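Local structure of antifungal protein GAFP-1 (Gastrodia elata, 1XD5) at residues W41-V53 / L62-S74. The protein probably binds mannose as a monomeric lectin of the monocot mannose-binding family and serves as an antifungal protein in the orchid. Numbering follows the deposited sequence.
Sequences WASGTNGKASGCV and LVIYSGSRAIWAS. With SO4 (sulfate ion), chain E.
In the beta-prism II fold of bulb-type lectins, where three antiparallel four-stranded sheets surround a common core, the connection 43-51 leaves one sheet and closes over the neighbouring one, and its contact with 62-74 starts at the tryptophans. With CG anti to the backbone N (chi1 175°), the Trp72 indole reaches residues 43-45, where Ser43 CB sits over one face, a CH-pi contact 3.8 Å from the centroid of the five-membered ring, while Thr45 CG2 touches Trp72 CD1 and CB. On the six-membered ring, Trp72 CZ2 comes to the edge of the Trp41 ring at CH2. A water links Trp72 NE1 to Ser43 O. Ser43 OG donates to Thr45 OG1 (2.7 Å), and Ile64 CD1 lies against both hydroxyls; Thr45 OG1 is also hydrogen-bonded to Cys29 O, and Ser43 OG to Leu31 N. Farther along, Ile71 CG2 fits against Lys48 CB (3.8 Å) and Thr45 CB, and Ile71 CD1 against Ala49 CB. Ser66 OG donates to Ser50 O (2.8 Å), the hydroxyl lying 19° out of the Ser50 carbonyl plane. Cys52 SG packs on Ile64 CG2 (3.7 Å) and Ser66 CB. Val53 and Tyr65 form an antiparallel hydrogen-bonded pair, Val53 N to Tyr65 O (2.8 Å) and Tyr65 N to Val53 O (3.0 Å), in hairpin 52-56/62-66. The Cys52-Cys29 disulfide joins this sheet to the region preceding strand 31-35, whose Leu31 touches Ile64 and Trp41, while Trp104 of strand 102-105, in the third sheet, touches Trp41 and Trp72.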
loop_
_atom_site.group_PDB
_atom_site.type_symbol
_atom_site.label_atom_id
_atom_site.label_comp_id
_atom_site.label_asym_id
_atom_site.label_seq_id
_atom_site.Cartn_x
_atom_site.Cartn_y
_atom_site.Cartn_z
ATOM N N TRP A 41 -0.930 -9.316 7.052
ATOM C CA TRP A 41 -1.831 -8.909 5.981
ATOM C C TRP A 41 -1.078 -9.047 4.679
ATOM O O TRP A 41 0.101 -8.713 4.604
ATOM C CB TRP A 41 -2.299 -7.451 6.171
ATOM C CG TRP A 41 -3.347 -6.996 5.162
ATOM C CD1 TRP A 41 -4.713 -6.946 5.342
ATOM C CD2 TRP A 41 -3.108 -6.524 3.826
ATOM N NE1 TRP A 41 -5.325 -6.483 4.198
ATOM C CE2 TRP A 41 -4.365 -6.219 3.252
ATOM C CE3 TRP A 41 -1.954 -6.334 3.048
ATOM C CZ2 TRP A 41 -4.498 -5.731 1.934
ATOM C CZ3 TRP A 41 -2.089 -5.861 1.736
ATOM C CH2 TRP A 41 -3.349 -5.554 1.203
ATOM N N ALA A 42 -1.759 -9.540 3.648
ATOM C CA ALA A 42 -1.167 -9.623 2.322
ATOM C C ALA A 42 -2.221 -9.526 1.243
ATOM O O ALA A 42 -3.380 -9.909 1.454
ATOM C CB ALA A 42 -0.355 -10.909 2.166
ATOM N N SER A 43 -1.819 -9.006 0.083
ATOM C CA SER A 43 -2.707 -8.947 -1.069
ATOM C C SER A 43 -2.953 -10.353 -1.633
ATOM O O SER A 43 -3.949 -10.586 -2.321
ATOM C CB SER A 43 -2.103 -8.060 -2.147
ATOM O OG SER A 43 -0.791 -8.497 -2.457
ATOM N N GLY A 44 -2.034 -11.274 -1.345
ATOM C CA GLY A 44 -2.131 -12.649 -1.805
ATOM C C GLY A 44 -1.811 -12.783 -3.281
ATOM O O GLY A 44 -2.374 -13.636 -3.966
ATOM N N THR A 45 -0.897 -11.949 -3.774
ATOM C CA THR A 45 -0.581 -11.932 -5.202
ATOM C C THR A 45 0.831 -12.431 -5.486
ATOM O O THR A 45 1.393 -12.139 -6.549
ATOM C CB THR A 45 -0.775 -10.512 -5.776
ATOM O OG1 THR A 45 -0.196 -9.559 -4.883
ATOM C CG2 THR A 45 -2.269 -10.135 -5.802
ATOM N N ASN A 46 1.417 -13.146 -4.523
ATOM C CA ASN A 46 2.705 -13.806 -4.741
ATOM C C ASN A 46 2.616 -14.707 -5.966
ATOM O O ASN A 46 1.643 -15.462 -6.120
ATOM C CB ASN A 46 3.130 -14.630 -3.522
ATOM C CG ASN A 46 2.049 -15.615 -3.061
ATOM O OD1 ASN A 46 0.999 -15.213 -2.584
ATOM N ND2 ASN A 46 2.317 -16.904 -3.204
ATOM N N GLY A 47 3.607 -14.597 -6.842
ATOM C CA GLY A 47 3.695 -15.470 -7.994
ATOM C C GLY A 47 2.881 -15.047 -9.206
ATOM O O GLY A 47 2.967 -15.711 -10.235
ATOM N N LYS A 48 2.111 -13.958 -9.102
ATOM C CA LYS A 48 1.312 -13.473 -10.245
ATOM C C LYS A 48 2.205 -12.911 -11.342
ATOM O O LYS A 48 1.857 -12.931 -12.526
ATOM C CB LYS A 48 0.305 -12.408 -9.808
ATOM C CG LYS A 48 -0.784 -12.909 -8.884
ATOM C CD LYS A 48 -1.718 -13.882 -9.570
ATOM C CE LYS A 48 -2.958 -14.114 -8.713
ATOM N NZ LYS A 48 -3.902 -15.050 -9.371
ATOM N N ALA A 49 3.356 -12.402 -10.921
ATOM C CA ALA A 49 4.371 -11.851 -11.802
ATOM C C ALA A 49 5.565 -11.565 -10.898
ATOM O O ALA A 49 5.553 -11.948 -9.726
ATOM C CB ALA A 49 3.865 -10.572 -12.464
ATOM N N SER A 50 6.579 -10.889 -11.425
ATOM C CA SER A 50 7.712 -10.466 -10.615
ATOM C C SER A 50 8.086 -9.016 -10.947
ATOM O O SER A 50 7.599 -8.444 -11.925
ATOM C CB SER A 50 8.905 -11.408 -10.804
ATOM O OG SER A 50 9.427 -11.286 -12.111
ATOM N N GLY A 51 8.928 -8.420 -10.108
ATOM C CA GLY A 51 9.385 -7.064 -10.344
ATOM C C GLY A 51 8.254 -6.060 -10.250
ATOM O O GLY A 51 8.210 -5.105 -11.024
ATOM N N CYS A 52 7.345 -6.277 -9.301
ATOM C CA CYS A 52 6.182 -5.409 -9.148
ATOM C C CYS A 52 6.497 -4.085 -8.495
ATOM O O CYS A 52 7.455 -3.962 -7.744
ATOM C CB CYS A 52 5.076 -6.094 -8.353
ATOM S SG CYS A 52 4.146 -7.229 -9.388
ATOM N N VAL A 53 5.654 -3.106 -8.785
ATOM C CA VAL A 53 5.726 -1.796 -8.153
ATOM C C VAL A 53 4.349 -1.473 -7.575
ATOM O O VAL A 53 3.346 -2.078 -7.967
ATOM C CB VAL A 53 6.220 -0.718 -9.154
ATOM C CG1 VAL A 53 7.584 -1.113 -9.727
ATOM C CG2 VAL A 53 5.219 -0.510 -10.284
ATOM N N LEU A 62 -5.125 2.323 -5.383
ATOM C CA LEU A 62 -3.800 1.792 -5.068
ATOM C C LEU A 62 -3.622 0.536 -5.886
ATOM O O LEU A 62 -4.418 -0.398 -5.774
ATOM C CB LEU A 62 -3.692 1.452 -3.574
ATOM C CG LEU A 62 -2.343 0.922 -3.073
ATOM C CD1 LEU A 62 -1.320 2.055 -3.036
ATOM C CD2 LEU A 62 -2.493 0.294 -1.674
ATOM N N VAL A 63 -2.583 0.501 -6.704
ATOM C CA VAL A 63 -2.491 -0.542 -7.708
ATOM C C VAL A 63 -1.112 -1.148 -7.753
ATOM O O VAL A 63 -0.108 -0.434 -7.741
ATOM C CB VAL A 63 -2.844 -0.008 -9.128
ATOM C CG1 VAL A 63 -2.936 -1.157 -10.117
ATOM C CG2 VAL A 63 -4.166 0.761 -9.114
ATOM N N ILE A 64 -1.071 -2.476 -7.826
ATOM C CA ILE A 64 0.177 -3.181 -8.054
ATOM C C ILE A 64 0.326 -3.390 -9.556
ATOM O O ILE A 64 -0.583 -3.919 -10.201
ATOM C CB ILE A 64 0.179 -4.546 -7.318
ATOM C CG1 ILE A 64 0.050 -4.354 -5.803
ATOM C CG2 ILE A 64 1.440 -5.355 -7.685
ATOM C CD1 ILE A 64 -0.052 -5.672 -5.029
ATOM N N TYR A 65 1.472 -2.982 -10.097
ATOM C CA TYR A 65 1.788 -3.205 -11.510
ATOM C C TYR A 65 3.058 -4.014 -11.649
ATOM O O TYR A 65 3.961 -3.896 -10.828
ATOM C CB TYR A 65 2.013 -1.877 -12.251
ATOM C CG TYR A 65 0.770 -1.064 -12.495
ATOM C CD1 TYR A 65 -0.030 -1.281 -13.617
ATOM C CD2 TYR A 65 0.402 -0.062 -11.606
ATOM C CE1 TYR A 65 -1.183 -0.517 -13.834
ATOM C CE2 TYR A 65 -0.726 0.704 -11.815
ATOM C CZ TYR A 65 -1.522 0.471 -12.915
ATOM O OH TYR A 65 -2.644 1.256 -13.083
ATOM N N SER A 66 3.128 -4.824 -12.701
ATOM C CA SER A 66 4.393 -5.417 -13.126
ATOM C C SER A 66 4.598 -4.889 -14.532
ATOM O O SER A 66 3.886 -5.278 -15.457
ATOM C CB SER A 66 4.335 -6.944 -13.111
ATOM O OG SER A 66 5.555 -7.503 -13.592
ATOM N N GLY A 67 5.536 -3.958 -14.689
ATOM C CA GLY A 67 5.635 -3.212 -15.934
ATOM C C GLY A 67 4.313 -2.519 -16.193
ATOM O O GLY A 67 3.821 -1.782 -15.333
ATOM N N SER A 68 3.709 -2.779 -17.351
ATOM C CA SER A 68 2.427 -2.158 -17.702
ATOM C C SER A 68 1.194 -2.980 -17.283
ATOM O O SER A 68 0.062 -2.504 -17.381
ATOM C CB SER A 68 2.370 -1.857 -19.208
ATOM O OG SER A 68 2.396 -3.063 -19.961
ATOM N N ARG A 69 1.412 -4.202 -16.812
ATOM C CA ARG A 69 0.305 -5.091 -16.438
ATOM C C ARG A 69 -0.188 -4.816 -15.020
ATOM O O ARG A 69 0.610 -4.803 -14.088
ATOM C CB ARG A 69 0.743 -6.550 -16.542
ATOM C CG ARG A 69 1.182 -6.986 -17.946
ATOM C CD ARG A 69 2.679 -7.234 -18.081
ATOM N NE ARG A 69 3.154 -8.267 -17.163
ATOM C CZ ARG A 69 4.431 -8.561 -16.951
ATOM N NH1 ARG A 69 5.391 -7.903 -17.594
ATOM N NH2 ARG A 69 4.755 -9.518 -16.089
ATOM N N ALA A 70 -1.498 -4.611 -14.871
ATOM C CA ALA A 70 -2.144 -4.486 -13.568
ATOM C C ALA A 70 -2.271 -5.855 -12.917
ATOM O O ALA A 70 -2.641 -6.825 -13.579
ATOM C CB ALA A 70 -3.525 -3.843 -13.711
ATOM N N ILE A 71 -1.978 -5.928 -11.622
ATOM C CA ILE A 71 -1.994 -7.198 -10.891
ATOM C C ILE A 71 -3.090 -7.237 -9.825
ATOM O O ILE A 71 -3.721 -8.274 -9.604
ATOM C CB ILE A 71 -0.621 -7.461 -10.214
ATOM C CG1 ILE A 71 0.546 -7.414 -11.218
ATOM C CG2 ILE A 71 -0.652 -8.768 -9.407
ATOM C CD1 ILE A 71 0.468 -8.412 -12.387
ATOM N N TRP A 72 -3.295 -6.104 -9.158
ATOM C CA TRP A 72 -4.194 -6.020 -8.015
ATOM C C TRP A 72 -4.477 -4.544 -7.777
ATOM O O TRP A 72 -3.635 -3.696 -8.074
ATOM C CB TRP A 72 -3.502 -6.645 -6.794
ATOM C CG TRP A 72 -4.206 -6.570 -5.478
ATOM C CD1 TRP A 72 -4.928 -7.559 -4.875
ATOM C CD2 TRP A 72 -4.214 -5.459 -4.566
ATOM N NE1 TRP A 72 -5.393 -7.132 -3.652
ATOM C CE2 TRP A 72 -4.971 -5.844 -3.439
ATOM C CE3 TRP A 72 -3.650 -4.173 -4.585
ATOM C CZ2 TRP A 72 -5.185 -4.995 -2.347
ATOM C CZ3 TRP A 72 -3.874 -3.323 -3.504
ATOM C CH2 TRP A 72 -4.634 -3.743 -2.401
ATOM N N ALA A 73 -5.649 -4.250 -7.226
ATOM C CA ALA A 73 -6.027 -2.876 -6.922
ATOM C C ALA A 73 -6.919 -2.820 -5.690
ATOM O O ALA A 73 -7.672 -3.756 -5.404
ATOM C CB ALA A 73 -6.724 -2.227 -8.126
ATOM N N SER A 74 -6.827 -1.705 -4.969
ATOM C CA SER A 74 -7.701 -1.452 -3.833
ATOM C C SER A 74 -9.128 -1.223 -4.325
ATOM O O SER A 74 -10.072 -1.402 -3.566
ATOM C CB SER A 74 -7.206 -0.252 -3.021
ATOM O OG SER A 74 -7.238 0.934 -3.802
HETATM S S SO4 E . 4.997 -18.466 -5.624
HETATM O O1 SO4 E . 3.806 -19.197 -5.237
HETATM O O2 SO4 E . 4.957 -18.282 -7.061
HETATM O O3 SO4 E . 6.197 -19.203 -5.248
HETATM O O4 SO4 E . 5.014 -17.157 -4.993
HETATM O O HOH W 1 -6.619 -9.043 -1.862
HETATM O O HOH W 2 6.511 -11.213 -14.745
HETATM O O HOH W 3 7.209 -2.976 -12.624
#